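Uncharacterized protein (Leptospira interrogans serogroup Icterohaemorrhagiae serovar copenhageni, PDB 6ULO) is of unknown function but is probably membrane-anchored, with a DUF7790 domain that appears related to the NADP-binding Rossmann folds. Local coordinates at residues T46-P58 and S265-Y278. Residues are numbered along the deposited sequence; the frame is centred on the assembly and turned at random.
Sequences TVSNEDRLDLLIP and SPGSEISTDRGFHY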
loop_
_atom_site.group_PDB
_atom_site.type_symbol
_atom_site.label_atom_id
_atom_site.label_comp_id
_atom_site.label_asym_id
_atom_site.label_seq_id
_atom_site.Cartn_x
_atom_site.Cartn_y
_atom_site.Cartn_z
ATOM N N THR A 46 -6.285 1.198 10.566
ATOM C CA THR A 46 -5.841 2.264 9.674
ATOM C C THR A 46 -4.340 2.511 9.737
ATOM O O THR A 46 -3.852 3.449 9.098
ATOM C CB THR A 46 -6.564 3.585 9.984
ATOM O OG1 THR A 46 -6.188 4.057 11.294
ATOM C CG2 THR A 46 -8.071 3.414 9.908
ATOM N N VAL A 47 -3.589 1.695 10.481
ATOM C CA VAL A 47 -2.145 1.838 10.554
ATOM C C VAL A 47 -1.475 0.500 10.340
ATOM O O VAL A 47 -2.027 -0.554 10.674
ATOM C CB VAL A 47 -1.642 2.447 11.880
ATOM C CG1 VAL A 47 -2.083 3.881 12.008
ATOM C CG2 VAL A 47 -2.074 1.595 13.069
ATOM N N SER A 48 -0.265 0.564 9.805
ATOM C CA SER A 48 0.625 -0.576 9.745
ATOM C C SER A 48 1.298 -0.813 11.100
ATOM O O SER A 48 1.465 0.104 11.916
ATOM C CB SER A 48 1.721 -0.270 8.719
ATOM O OG SER A 48 2.645 -1.347 8.587
ATOM N N ASN A 49 1.685 -2.065 11.342
ATOM C CA ASN A 49 2.515 -2.429 12.487
ATOM C C ASN A 49 3.827 -3.056 12.037
ATOM O O ASN A 49 4.460 -3.773 12.817
ATOM C CB ASN A 49 1.740 -3.341 13.437
ATOM C CG ASN A 49 1.278 -4.634 12.750
ATOM O OD1 ASN A 49 1.491 -4.824 11.549
ATOM N ND2 ASN A 49 0.655 -5.525 13.507
ATOM N N GLU A 50 4.267 -2.774 10.807
ATOM C CA GLU A 50 5.512 -3.282 10.233
ATOM C C GLU A 50 6.592 -2.229 10.463
ATOM O O GLU A 50 6.553 -1.155 9.854
ATOM C CB GLU A 50 5.296 -3.566 8.740
ATOM C CG GLU A 50 4.227 -4.680 8.602
ATOM C CD GLU A 50 3.651 -4.883 7.181
ATOM O OE1 GLU A 50 4.008 -4.101 6.264
ATOM O OE2 GLU A 50 2.847 -5.849 6.975
ATOM N N ASP A 51 7.575 -2.534 11.314
ATOM C CA ASP A 51 8.559 -1.554 11.772
ATOM C C ASP A 51 9.876 -1.571 11.011
ATOM O O ASP A 51 10.764 -0.767 11.329
ATOM C CB ASP A 51 8.884 -1.751 13.255
ATOM C CG ASP A 51 7.688 -1.543 14.144
ATOM O OD1 ASP A 51 6.824 -0.712 13.798
ATOM O OD2 ASP A 51 7.576 -2.247 15.179
ATOM N N ARG A 52 10.056 -2.456 10.028
ATOM C CA ARG A 52 11.314 -2.546 9.315
ATOM C C ARG A 52 11.099 -2.468 7.818
ATOM O O ARG A 52 11.800 -3.117 7.045
ATOM C CB ARG A 52 12.123 -3.786 9.718
ATOM C CG ARG A 52 12.606 -3.754 11.191
ATOM C CD ARG A 52 13.478 -2.527 11.512
ATOM N NE ARG A 52 14.483 -2.219 10.501
ATOM C CZ ARG A 52 15.657 -2.848 10.354
ATOM N NH1 ARG A 52 15.984 -3.874 11.139
ATOM N NH2 ARG A 52 16.506 -2.456 9.400
ATOM N N LEU A 53 10.192 -1.585 7.376
ATOM C CA LEU A 53 9.985 -1.417 5.942
ATOM C C LEU A 53 11.239 -0.921 5.252
ATOM O O LEU A 53 11.377 -1.105 4.043
ATOM C CB LEU A 53 8.810 -0.479 5.675
ATOM C CG LEU A 53 7.470 -1.042 6.142
ATOM C CD1 LEU A 53 6.429 0.085 6.232
ATOM C CD2 LEU A 53 7.001 -2.157 5.196
ATOM N N ASP A 54 12.169 -0.293 5.993
ATOM C CA ASP A 54 13.401 0.151 5.374
ATOM C C ASP A 54 14.200 -0.988 4.755
ATOM O O ASP A 54 15.010 -0.737 3.857
ATOM C CB ASP A 54 14.286 0.899 6.382
ATOM C CG ASP A 54 14.615 0.085 7.626
ATOM O OD1 ASP A 54 13.674 -0.336 8.353
ATOM O OD2 ASP A 54 15.816 -0.128 7.886
ATOM N N LEU A 55 13.989 -2.234 5.199
ATOM C CA LEU A 55 14.676 -3.355 4.557
ATOM C C LEU A 55 14.290 -3.487 3.092
ATOM O O LEU A 55 15.006 -4.127 2.322
ATOM C CB LEU A 55 14.349 -4.656 5.277
ATOM C CG LEU A 55 14.862 -4.715 6.721
ATOM C CD1 LEU A 55 14.292 -5.979 7.388
ATOM C CD2 LEU A 55 16.393 -4.719 6.765
ATOM N N LEU A 56 13.162 -2.906 2.688
ATOM C CA LEU A 56 12.715 -2.994 1.302
ATOM C C LEU A 56 13.456 -2.043 0.384
ATOM O O LEU A 56 13.403 -2.235 -0.838
ATOM C CB LEU A 56 11.230 -2.653 1.231
ATOM C CG LEU A 56 10.300 -3.585 2.008
ATOM C CD1 LEU A 56 8.901 -3.029 1.997
ATOM C CD2 LEU A 56 10.358 -5.019 1.458
ATOM N N ILE A 57 14.087 -0.983 0.928
ATOM C CA ILE A 57 14.640 0.073 0.078
ATOM C C ILE A 57 15.463 -0.445 -1.094
ATOM O O ILE A 57 15.196 -0.040 -2.226
ATOM C CB ILE A 57 15.371 1.125 0.917
ATOM C CG1 ILE A 57 14.387 1.859 1.836
ATOM C CG2 ILE A 57 16.117 2.111 -0.024
ATOM C CD1 ILE A 57 15.095 2.716 2.885
ATOM N N PRO A 58 16.457 -1.304 -0.906
ATOM C CA PRO A 58 17.285 -1.699 -2.061
ATOM C C PRO A 58 16.519 -2.491 -3.097
ATOM O O PRO A 58 16.939 -2.512 -4.258
ATOM C CB PRO A 58 18.415 -2.538 -1.447
ATOM C CG PRO A 58 18.063 -2.751 -0.007
ATOM C CD PRO A 58 16.997 -1.775 0.387
ATOM N N SER A 265 12.415 -9.557 11.746
ATOM C CA SER A 265 13.498 -8.598 11.626
ATOM C C SER A 265 13.829 -7.980 12.979
ATOM O O SER A 265 12.918 -7.707 13.775
ATOM C CB SER A 265 13.086 -7.477 10.670
ATOM O OG SER A 265 12.687 -8.040 9.433
ATOM N N PRO A 266 15.111 -7.749 13.267
ATOM C CA PRO A 266 15.469 -6.958 14.449
ATOM C C PRO A 266 14.712 -5.633 14.458
ATOM O O PRO A 266 14.605 -4.937 13.437
ATOM C CB PRO A 266 16.985 -6.741 14.287
ATOM C CG PRO A 266 17.441 -7.721 13.311
ATOM C CD PRO A 266 16.272 -8.058 12.423
ATOM N N GLY A 267 14.163 -5.283 15.624
ATOM C CA GLY A 267 13.407 -4.067 15.758
ATOM C C GLY A 267 11.921 -4.232 15.567
ATOM O O GLY A 267 11.191 -3.258 15.734
ATOM N N SER A 268 11.447 -5.445 15.241
ATOM C CA SER A 268 10.023 -5.660 14.991
ATOM C C SER A 268 9.170 -5.410 16.225
ATOM O O SER A 268 7.946 -5.270 16.104
ATOM C CB SER A 268 9.767 -7.097 14.536
ATOM O OG SER A 268 10.288 -7.343 13.260
ATOM N N GLU A 269 9.777 -5.398 17.410
ATOM C CA GLU A 269 9.040 -5.411 18.661
ATOM C C GLU A 269 8.408 -4.074 19.011
ATOM O O GLU A 269 7.677 -4.012 20.007
ATOM C CB GLU A 269 9.976 -5.815 19.804
ATOM C CG GLU A 269 11.039 -4.753 20.165
ATOM C CD GLU A 269 12.280 -4.781 19.277
ATOM O OE1 GLU A 269 12.396 -5.669 18.400
ATOM O OE2 GLU A 269 13.155 -3.887 19.467
ATOM N N ILE A 270 8.674 -3.010 18.245
ATOM C CA ILE A 270 8.129 -1.696 18.590
ATOM C C ILE A 270 6.602 -1.692 18.497
ATOM O O ILE A 270 5.905 -1.267 19.429
ATOM C CB ILE A 270 8.761 -0.583 17.733
ATOM C CG1 ILE A 270 10.282 -0.563 17.899
ATOM C CG2 ILE A 270 8.155 0.744 18.102
ATOM C CD1 ILE A 270 10.755 -0.125 19.252
ATOM N N SER A 271 6.055 -2.177 17.378
ATOM C CA SER A 271 4.633 -2.059 17.110
ATOM C C SER A 271 3.873 -3.364 17.273
ATOM O O SER A 271 2.637 -3.345 17.217
ATOM C CB SER A 271 4.385 -1.530 15.683
ATOM O OG SER A 271 4.956 -0.250 15.463
ATOM N N THR A 272 4.559 -4.491 17.424
ATOM C CA THR A 272 3.862 -5.773 17.501
ATOM C C THR A 272 4.722 -6.770 18.254
ATOM O O THR A 272 5.946 -6.662 18.284
ATOM C CB THR A 272 3.530 -6.349 16.116
ATOM O OG1 THR A 272 2.689 -7.503 16.267
ATOM C CG2 THR A 272 4.804 -6.766 15.373
ATOM N N ASP A 273 4.060 -7.772 18.825
ATOM C CA ASP A 273 4.749 -8.928 19.383
ATOM C C ASP A 273 4.603 -10.181 18.520
ATOM O O ASP A 273 4.990 -11.268 18.962
ATOM C CB ASP A 273 4.333 -9.187 20.838
ATOM C CG ASP A 273 2.874 -9.538 20.974
ATOM O OD1 ASP A 273 2.154 -9.505 19.950
ATOM O OD2 ASP A 273 2.444 -9.841 22.116
ATOM N N ARG A 274 4.075 -10.060 17.297
ATOM C CA ARG A 274 3.917 -11.222 16.417
ATOM C C ARG A 274 4.271 -10.789 14.997
ATOM O O ARG A 274 3.438 -10.219 14.294
ATOM C CB ARG A 274 2.494 -11.760 16.480
ATOM N N GLY A 275 5.483 -11.090 14.553
ATOM C CA GLY A 275 5.951 -10.663 13.250
ATOM C C GLY A 275 7.093 -9.679 13.396
ATOM O O GLY A 275 7.474 -9.299 14.493
ATOM N N PHE A 276 7.709 -9.316 12.276
ATOM C CA PHE A 276 7.399 -9.771 10.928
ATOM C C PHE A 276 8.700 -10.113 10.222
ATOM O O PHE A 276 9.774 -9.556 10.535
ATOM C CB PHE A 276 6.691 -8.649 10.123
ATOM C CG PHE A 276 5.291 -8.426 10.541
ATOM C CD1 PHE A 276 4.279 -9.279 10.108
ATOM C CD2 PHE A 276 4.978 -7.374 11.381
ATOM C CE1 PHE A 276 2.974 -9.086 10.532
ATOM C CE2 PHE A 276 3.693 -7.168 11.796
ATOM C CZ PHE A 276 2.692 -8.027 11.384
ATOM N N HIS A 277 8.592 -11.029 9.260
ATOM C CA HIS A 277 9.625 -11.276 8.268
ATOM C C HIS A 277 9.129 -10.711 6.940
ATOM O O HIS A 277 7.935 -10.814 6.627
ATOM C CB HIS A 277 9.864 -12.793 8.174
ATOM C CG HIS A 277 11.001 -13.181 7.285
ATOM N ND1 HIS A 277 12.265 -13.452 7.779
ATOM C CD2 HIS A 277 11.059 -13.411 5.953
ATOM C CE1 HIS A 277 13.055 -13.799 6.775
ATOM N NE2 HIS A 277 12.345 -13.791 5.655
ATOM N N TYR A 278 10.026 -10.077 6.183
ATOM C CA TYR A 278 9.665 -9.361 4.960
ATOM C C TYR A 278 10.005 -10.233 3.763
ATOM O O TYR A 278 10.939 -11.045 3.818
ATOM C CB TYR A 278 10.431 -8.011 4.917
ATOM C CG TYR A 278 9.962 -7.125 6.037
ATOM C CD1 TYR A 278 9.037 -6.106 5.807
ATOM C CD2 TYR A 278 10.399 -7.329 7.358
ATOM C CE1 TYR A 278 8.559 -5.340 6.862
ATOM C CE2 TYR A 278 9.917 -6.578 8.413
ATOM C CZ TYR A 278 9.001 -5.577 8.151
ATOM O OH TYR A 278 8.501 -4.836 9.187
HETATM O O HOH W 1 6.979 -4.762 13.300
HETATM O O HOH W 2 0.047 -4.278 16.326
#
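Glu50 lays its CG over one face of the Phe276 ring, a CH-pi contact 4.3 Å from the ring centroid, while the carbonyl O of Arg274 lies over the opposite face. Asn49 ND2 sits at the edge of this ring, close to its plane, while OD1 comes obliquely to 3.2 Å from Phe276 CE2. The Tyr278 ring carries Arg52 O over one face and meets Leu53 CD2 at its edge; its OH accepts a hydrogen bond from Arg52 N (3.0 Å, 155°). The Arg52 guanidinium is held in plane along its rim: NE and NH2 grip the two carboxylate oxygens of Asp54 side-on, and NH1 donates to Pro266 O at 2.9 Å and 163°. Bends at chi2 and chi3 fold the chain back so that CG and CD also pack on that carbonyl, within the type II turn Ser265-Ser268, and Leu55 CG rests on one guanidinium face. Asp51 points both syn lone pairs at Ser271, OD1 receiving OG at 2.5 Å and OD2 the backbone N at 2.7 Å, which fixes the carboxylate's rotation. A water bridges Asn49 O, Asp51 N and Ser268 O, tying the two segments together beside this pair. Arg156 of helix 139-166 forms a salt bridge with Asp51 OD1 and also bonds Glu50 O, while the Glu50 carboxylate reaches Tyr222, Ser224 and Thr254. The contact thus joins the loop and 3-10 turn ahead of helix 57-60 to the loop before strand 277-282 and the start of that strand, with helix 139-166 alongside and Thr254 of the neighbouring antiparallel strand 249-255 against Phe276 and Tyr278.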